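Local coordinates for protein alginate lyase (Aplysia kurodai, PDB 5GMT) that probably cleaves the glycosidic bonds of alginate by elimination, as a family 14 polysaccharide lyase that acts on polymannuronate, at residues A[35-47]-A[72-84]. Numbering follows the deposited sequence.
Sequences FKPIYHDWGDDSI and HDHRGAGFYSRPS
Trp42 lays one face of its indole over the backbone of Ala77 and Gly78. CG sits between the backbone N and the carbonyl carbon (chi1 61°), which turns the ring from CB back over the neighbouring strand. CG and CD1 lie near Gly78 O, CD1 at 3.5 Å. NE1 and CE2 follow over Gly78, whose CA makes a CH-pi contact 3.8 Å from the centroid of the five-membered ring. CZ2 comes to 3.6 Å from Ala77 C, CH2 rests by Ala77 N, and CZ3 and CE3 reach the guanidinium of Arg75, NH2 being 3.4 Å from CE3. The two planes are only 7° apart. Without the indole, as with an alanine here, the Gly78 backbone would probably be uncovered and the Arg75 guanidinium left without the ring that lies against it.

The pairing is antiparallel: 38-42 is an edge strand of one sheet of the concanavalin-like beta-sandwich, and 76-81 links it to strand 238-247. Hydrogen bonds run both ways in the pairs Tyr39-Tyr80 and Trp42-Gly78, with a beta bulge between them.

On the inner side, the edge of Phe79 meets the face of Phe35 in a T-shaped stack (centroids 5.0 Å apart, planes at 60°); Phe244 stacks with Phe79 as well. Ser81 OG donates to a lone pair of Phe35 O at 2.7 Å.

At the other end Asp45 OD1 accepts the N-H of His74 (2.8 Å) from above its carboxylate plane, and a water ties OD2 to Arg75 N and Gly76 O. Ser46 OG receives Gly76 N at 3.2 Å and also bonds to Phe62 O.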
loop_
_atom_site.group_PDB
_atom_site.type_symbol
_atom_site.label_atom_id
_atom_site.label_comp_id
_atom_site.label_asym_id
_atom_site.label_seq_id
_atom_site.Cartn_x
_atom_site.Cartn_y
_atom_site.Cartn_z
ATOM N N PHE A 35 9.107 11.145 -6.352
ATOM C CA PHE A 35 9.037 9.794 -5.792
ATOM C C PHE A 35 10.353 9.057 -6.030
ATOM O O PHE A 35 10.576 7.975 -5.490
ATOM C CB PHE A 35 7.906 8.963 -6.419
ATOM C CG PHE A 35 6.515 9.437 -6.089
ATOM C CD1 PHE A 35 5.920 9.112 -4.877
ATOM C CD2 PHE A 35 5.783 10.169 -7.018
ATOM C CE1 PHE A 35 4.624 9.531 -4.588
ATOM C CE2 PHE A 35 4.484 10.590 -6.741
ATOM C CZ PHE A 35 3.903 10.274 -5.527
ATOM N N LYS A 36 11.215 9.637 -6.858
ATOM C CA LYS A 36 12.361 8.905 -7.385
ATOM C C LYS A 36 13.479 8.767 -6.349
ATOM O O LYS A 36 13.614 9.604 -5.462
ATOM C CB LYS A 36 12.876 9.580 -8.666
ATOM C CG LYS A 36 11.957 9.410 -9.872
ATOM C CD LYS A 36 12.442 10.227 -11.063
ATOM C CE LYS A 36 11.508 10.080 -12.261
ATOM N NZ LYS A 36 11.859 11.030 -13.368
ATOM N N PRO A 37 14.285 7.698 -6.453
ATOM C CA PRO A 37 14.259 6.671 -7.503
ATOM C C PRO A 37 13.047 5.747 -7.403
ATOM O O PRO A 37 12.628 5.379 -6.297
ATOM C CB PRO A 37 15.556 5.896 -7.268
ATOM C CG PRO A 37 15.839 6.086 -5.819
ATOM C CD PRO A 37 15.372 7.470 -5.484
ATOM N N ILE A 38 12.494 5.396 -8.558
ATOM C CA ILE A 38 11.404 4.455 -8.605
ATOM C C ILE A 38 11.824 3.235 -9.410
ATOM O O ILE A 38 12.764 3.289 -10.211
ATOM C CB ILE A 38 10.109 5.082 -9.187
ATOM C CG1 ILE A 38 10.258 5.390 -10.674
ATOM C CG2 ILE A 38 9.691 6.341 -8.387
ATOM C CD1 ILE A 38 9.010 6.002 -11.271
ATOM N N TYR A 39 11.149 2.122 -9.144
ATOM C CA TYR A 39 11.504 0.835 -9.706
ATOM C C TYR A 39 10.243 0.112 -10.166
ATOM O O TYR A 39 9.218 0.140 -9.477
ATOM C CB TYR A 39 12.252 -0.020 -8.668
ATOM C CG TYR A 39 13.465 0.652 -8.057
ATOM C CD1 TYR A 39 13.324 1.605 -7.042
ATOM C CD2 TYR A 39 14.751 0.311 -8.461
ATOM C CE1 TYR A 39 14.420 2.217 -6.488
ATOM C CE2 TYR A 39 15.857 0.914 -7.902
ATOM C CZ TYR A 39 15.686 1.860 -6.910
ATOM O OH TYR A 39 16.785 2.461 -6.353
ATOM N N HIS A 40 10.325 -0.530 -11.328
ATOM C CA HIS A 40 9.223 -1.340 -11.836
ATOM C C HIS A 40 7.926 -0.531 -11.949
ATOM O O HIS A 40 6.845 -0.980 -11.552
ATOM C CB HIS A 40 9.049 -2.579 -10.946
ATOM C CG HIS A 40 10.284 -3.422 -10.873
ATOM N ND1 HIS A 40 10.686 -4.226 -11.915
ATOM C CD2 HIS A 40 11.221 -3.564 -9.906
ATOM C CE1 HIS A 40 11.815 -4.834 -11.594
ATOM N NE2 HIS A 40 12.163 -4.446 -10.380
ATOM N N ASP A 41 8.060 0.672 -12.495
ATOM C CA ASP A 41 6.923 1.546 -12.755
ATOM C C ASP A 41 6.119 1.054 -13.952
ATOM O O ASP A 41 6.680 0.615 -14.954
ATOM C CB ASP A 41 7.402 2.979 -12.988
ATOM C CG ASP A 41 8.487 3.059 -14.050
ATOM O OD1 ASP A 41 9.573 2.494 -13.830
ATOM O OD2 ASP A 41 8.253 3.684 -15.098
ATOM N N TRP A 42 4.795 1.133 -13.834
ATOM C CA TRP A 42 3.903 0.799 -14.925
ATOM C C TRP A 42 2.621 1.616 -14.798
ATOM O O TRP A 42 2.348 2.185 -13.734
ATOM C CB TRP A 42 3.594 -0.701 -14.915
ATOM C CG TRP A 42 2.915 -1.154 -13.666
ATOM C CD1 TRP A 42 3.509 -1.586 -12.512
ATOM C CD2 TRP A 42 1.506 -1.231 -13.447
ATOM N NE1 TRP A 42 2.546 -1.917 -11.581
ATOM C CE2 TRP A 42 1.310 -1.715 -12.133
ATOM C CE3 TRP A 42 0.389 -0.930 -14.231
ATOM C CZ2 TRP A 42 0.036 -1.906 -11.583
ATOM C CZ3 TRP A 42 -0.873 -1.122 -13.688
ATOM C CH2 TRP A 42 -1.039 -1.610 -12.376
ATOM N N GLY A 43 1.845 1.692 -15.875
ATOM C CA GLY A 43 0.545 2.345 -15.819
ATOM C C GLY A 43 0.504 3.804 -16.243
ATOM O O GLY A 43 -0.376 4.536 -15.818
ATOM N N ASP A 44 1.455 4.221 -17.083
ATOM C CA ASP A 44 1.517 5.593 -17.615
ATOM C C ASP A 44 0.160 6.103 -18.075
ATOM O O ASP A 44 -0.228 7.240 -17.793
ATOM C CB ASP A 44 2.500 5.659 -18.798
ATOM C CG ASP A 44 2.608 7.058 -19.410
ATOM O OD1 ASP A 44 1.634 7.533 -20.043
ATOM O OD2 ASP A 44 3.685 7.677 -19.278
ATOM N N ASP A 45 -0.555 5.257 -18.819
ATOM C CA ASP A 45 -1.830 5.673 -19.418
ATOM C C ASP A 45 -2.927 5.992 -18.385
ATOM O O ASP A 45 -3.920 6.644 -18.722
ATOM C CB ASP A 45 -2.315 4.605 -20.425
ATOM C CG ASP A 45 -2.704 3.273 -19.764
ATOM O OD1 ASP A 45 -3.222 2.382 -20.480
ATOM O OD2 ASP A 45 -2.517 3.109 -18.545
ATOM N N SER A 46 -2.746 5.557 -17.137
ATOM C CA SER A 46 -3.690 5.863 -16.060
ATOM C C SER A 46 -3.275 7.052 -15.199
ATOM O O SER A 46 -4.035 7.494 -14.335
ATOM C CB SER A 46 -3.870 4.640 -15.153
ATOM O OG SER A 46 -4.811 3.743 -15.702
ATOM N N ILE A 47 -2.076 7.577 -15.430
ATOM C CA ILE A 47 -1.528 8.594 -14.537
ATOM C C ILE A 47 -1.742 10.008 -15.061
ATOM O O ILE A 47 -1.437 10.313 -16.220
ATOM C CB ILE A 47 -0.019 8.358 -14.291
ATOM C CG1 ILE A 47 0.161 7.046 -13.515
ATOM C CG2 ILE A 47 0.607 9.546 -13.530
ATOM C CD1 ILE A 47 1.613 6.665 -13.248
ATOM N N HIS A 72 -5.146 -4.746 -20.482
ATOM C CA HIS A 72 -3.942 -4.111 -21.034
ATOM C C HIS A 72 -3.899 -2.597 -20.773
ATOM O O HIS A 72 -2.824 -2.031 -20.575
ATOM C CB HIS A 72 -3.855 -4.402 -22.540
ATOM C CG HIS A 72 -2.560 -3.993 -23.184
ATOM N ND1 HIS A 72 -2.299 -2.699 -23.579
ATOM C CD2 HIS A 72 -1.480 -4.722 -23.552
ATOM C CE1 HIS A 72 -1.102 -2.642 -24.137
ATOM N NE2 HIS A 72 -0.584 -3.857 -24.137
ATOM N N ASP A 73 -5.069 -1.953 -20.758
ATOM C CA ASP A 73 -5.136 -0.485 -20.782
ATOM C C ASP A 73 -5.906 0.107 -19.611
ATOM O O ASP A 73 -6.915 -0.455 -19.181
ATOM C CB ASP A 73 -5.784 -0.013 -22.089
ATOM C CG ASP A 73 -5.063 -0.525 -23.305
ATOM O OD1 ASP A 73 -3.834 -0.321 -23.396
ATOM O OD2 ASP A 73 -5.722 -1.175 -24.143
ATOM N N HIS A 74 -5.429 1.265 -19.140
ATOM C CA HIS A 74 -6.096 2.082 -18.128
ATOM C C HIS A 74 -6.595 1.270 -16.942
ATOM O O HIS A 74 -7.759 1.378 -16.563
ATOM C CB HIS A 74 -7.274 2.850 -18.743
ATOM C CG HIS A 74 -6.924 3.587 -19.996
ATOM N ND1 HIS A 74 -7.443 3.247 -21.228
ATOM C CD2 HIS A 74 -6.092 4.634 -20.212
ATOM C CE1 HIS A 74 -6.942 4.052 -22.150
ATOM N NE2 HIS A 74 -6.120 4.900 -21.557
ATOM N N ARG A 75 -5.711 0.469 -16.349
ATOM C CA ARG A 75 -6.122 -0.400 -15.251
ATOM C C ARG A 75 -5.567 0.052 -13.900
ATOM O O ARG A 75 -5.811 -0.599 -12.888
ATOM C CB ARG A 75 -5.688 -1.848 -15.516
ATOM C CG ARG A 75 -4.172 -2.050 -15.380
ATOM C CD ARG A 75 -3.779 -3.509 -15.526
ATOM N NE ARG A 75 -2.337 -3.714 -15.408
ATOM C CZ ARG A 75 -1.464 -3.392 -16.354
ATOM N NH1 ARG A 75 -1.888 -2.832 -17.481
ATOM N NH2 ARG A 75 -0.167 -3.613 -16.169
ATOM N N GLY A 76 -4.847 1.172 -13.882
ATOM C CA GLY A 76 -4.247 1.671 -12.654
ATOM C C GLY A 76 -2.756 1.886 -12.832
ATOM O O GLY A 76 -2.279 2.028 -13.958
ATOM N N ALA A 77 -2.007 1.899 -11.734
ATOM C CA ALA A 77 -0.570 2.152 -11.833
ATOM C C ALA A 77 0.208 1.593 -10.650
ATOM O O ALA A 77 -0.365 1.259 -9.605
ATOM C CB ALA A 77 -0.318 3.639 -11.965
ATOM N N GLY A 78 1.522 1.489 -10.814
ATOM C CA GLY A 78 2.342 0.914 -9.766
ATOM C C GLY A 78 3.790 1.315 -9.903
ATOM O O GLY A 78 4.280 1.530 -11.019
ATOM N N PHE A 79 4.463 1.443 -8.765
ATOM C CA PHE A 79 5.919 1.632 -8.746
ATOM C C PHE A 79 6.413 1.474 -7.328
ATOM O O PHE A 79 5.683 1.744 -6.390
ATOM C CB PHE A 79 6.338 3.015 -9.310
ATOM C CG PHE A 79 5.709 4.200 -8.601
ATOM C CD1 PHE A 79 6.282 4.724 -7.447
ATOM C CD2 PHE A 79 4.557 4.804 -9.107
ATOM C CE1 PHE A 79 5.713 5.817 -6.796
ATOM C CE2 PHE A 79 3.980 5.899 -8.468
ATOM C CZ PHE A 79 4.560 6.411 -7.309
ATOM N N TYR A 80 7.658 1.041 -7.168
ATOM C CA TYR A 80 8.280 1.097 -5.859
ATOM C C TYR A 80 9.079 2.388 -5.762
ATOM O O TYR A 80 9.765 2.770 -6.711
ATOM C CB TYR A 80 9.197 -0.096 -5.624
ATOM C CG TYR A 80 8.528 -1.450 -5.532
ATOM C CD1 TYR A 80 8.211 -2.003 -4.299
ATOM C CD2 TYR A 80 8.270 -2.201 -6.676
ATOM C CE1 TYR A 80 7.633 -3.268 -4.198
ATOM C CE2 TYR A 80 7.688 -3.468 -6.590
ATOM C CZ TYR A 80 7.386 -3.998 -5.340
ATOM O OH TYR A 80 6.802 -5.246 -5.222
ATOM N N SER A 81 8.986 3.050 -4.616
ATOM C CA SER A 81 9.672 4.314 -4.377
ATOM C C SER A 81 10.633 4.184 -3.198
ATOM O O SER A 81 10.222 3.781 -2.107
ATOM C CB SER A 81 8.642 5.419 -4.109
ATOM O OG SER A 81 9.241 6.596 -3.598
ATOM N N ARG A 82 11.909 4.507 -3.418
ATOM C CA ARG A 82 12.905 4.459 -2.356
ATOM C C ARG A 82 13.648 5.787 -2.252
ATOM O O ARG A 82 14.774 5.916 -2.735
ATOM C CB ARG A 82 13.893 3.319 -2.595
ATOM C CG ARG A 82 13.250 1.943 -2.599
ATOM C CD ARG A 82 14.266 0.872 -2.957
ATOM N NE ARG A 82 15.378 0.828 -2.007
ATOM C CZ ARG A 82 16.319 -0.111 -2.023
ATOM N NH1 ARG A 82 16.258 -1.083 -2.928
ATOM N NH2 ARG A 82 17.303 -0.092 -1.135
ATOM N N PRO A 83 13.008 6.791 -1.636
ATOM C CA PRO A 83 13.635 8.112 -1.517
ATOM C C PRO A 83 15.021 8.018 -0.877
ATOM O O PRO A 83 15.202 7.256 0.073
ATOM C CB PRO A 83 12.652 8.880 -0.636
ATOM C CG PRO A 83 11.324 8.266 -0.970
ATOM C CD PRO A 83 11.599 6.800 -1.204
ATOM N N SER A 84 15.983 8.770 -1.405
ATOM C CA SER A 84 17.374 8.596 -1.010
ATOM C C SER A 84 17.595 8.896 0.471
ATOM O O SER A 84 18.538 8.381 1.075
ATOM C CB SER A 84 18.293 9.479 -1.855
ATOM O OG SER A 84 18.114 10.839 -1.511
HETATM O O HOH W 1 15.383 10.421 -3.630
HETATM O O HOH W 2 -2.827 1.323 -16.678
HETATM O O HOH W 3 -3.456 2.619 -23.311
#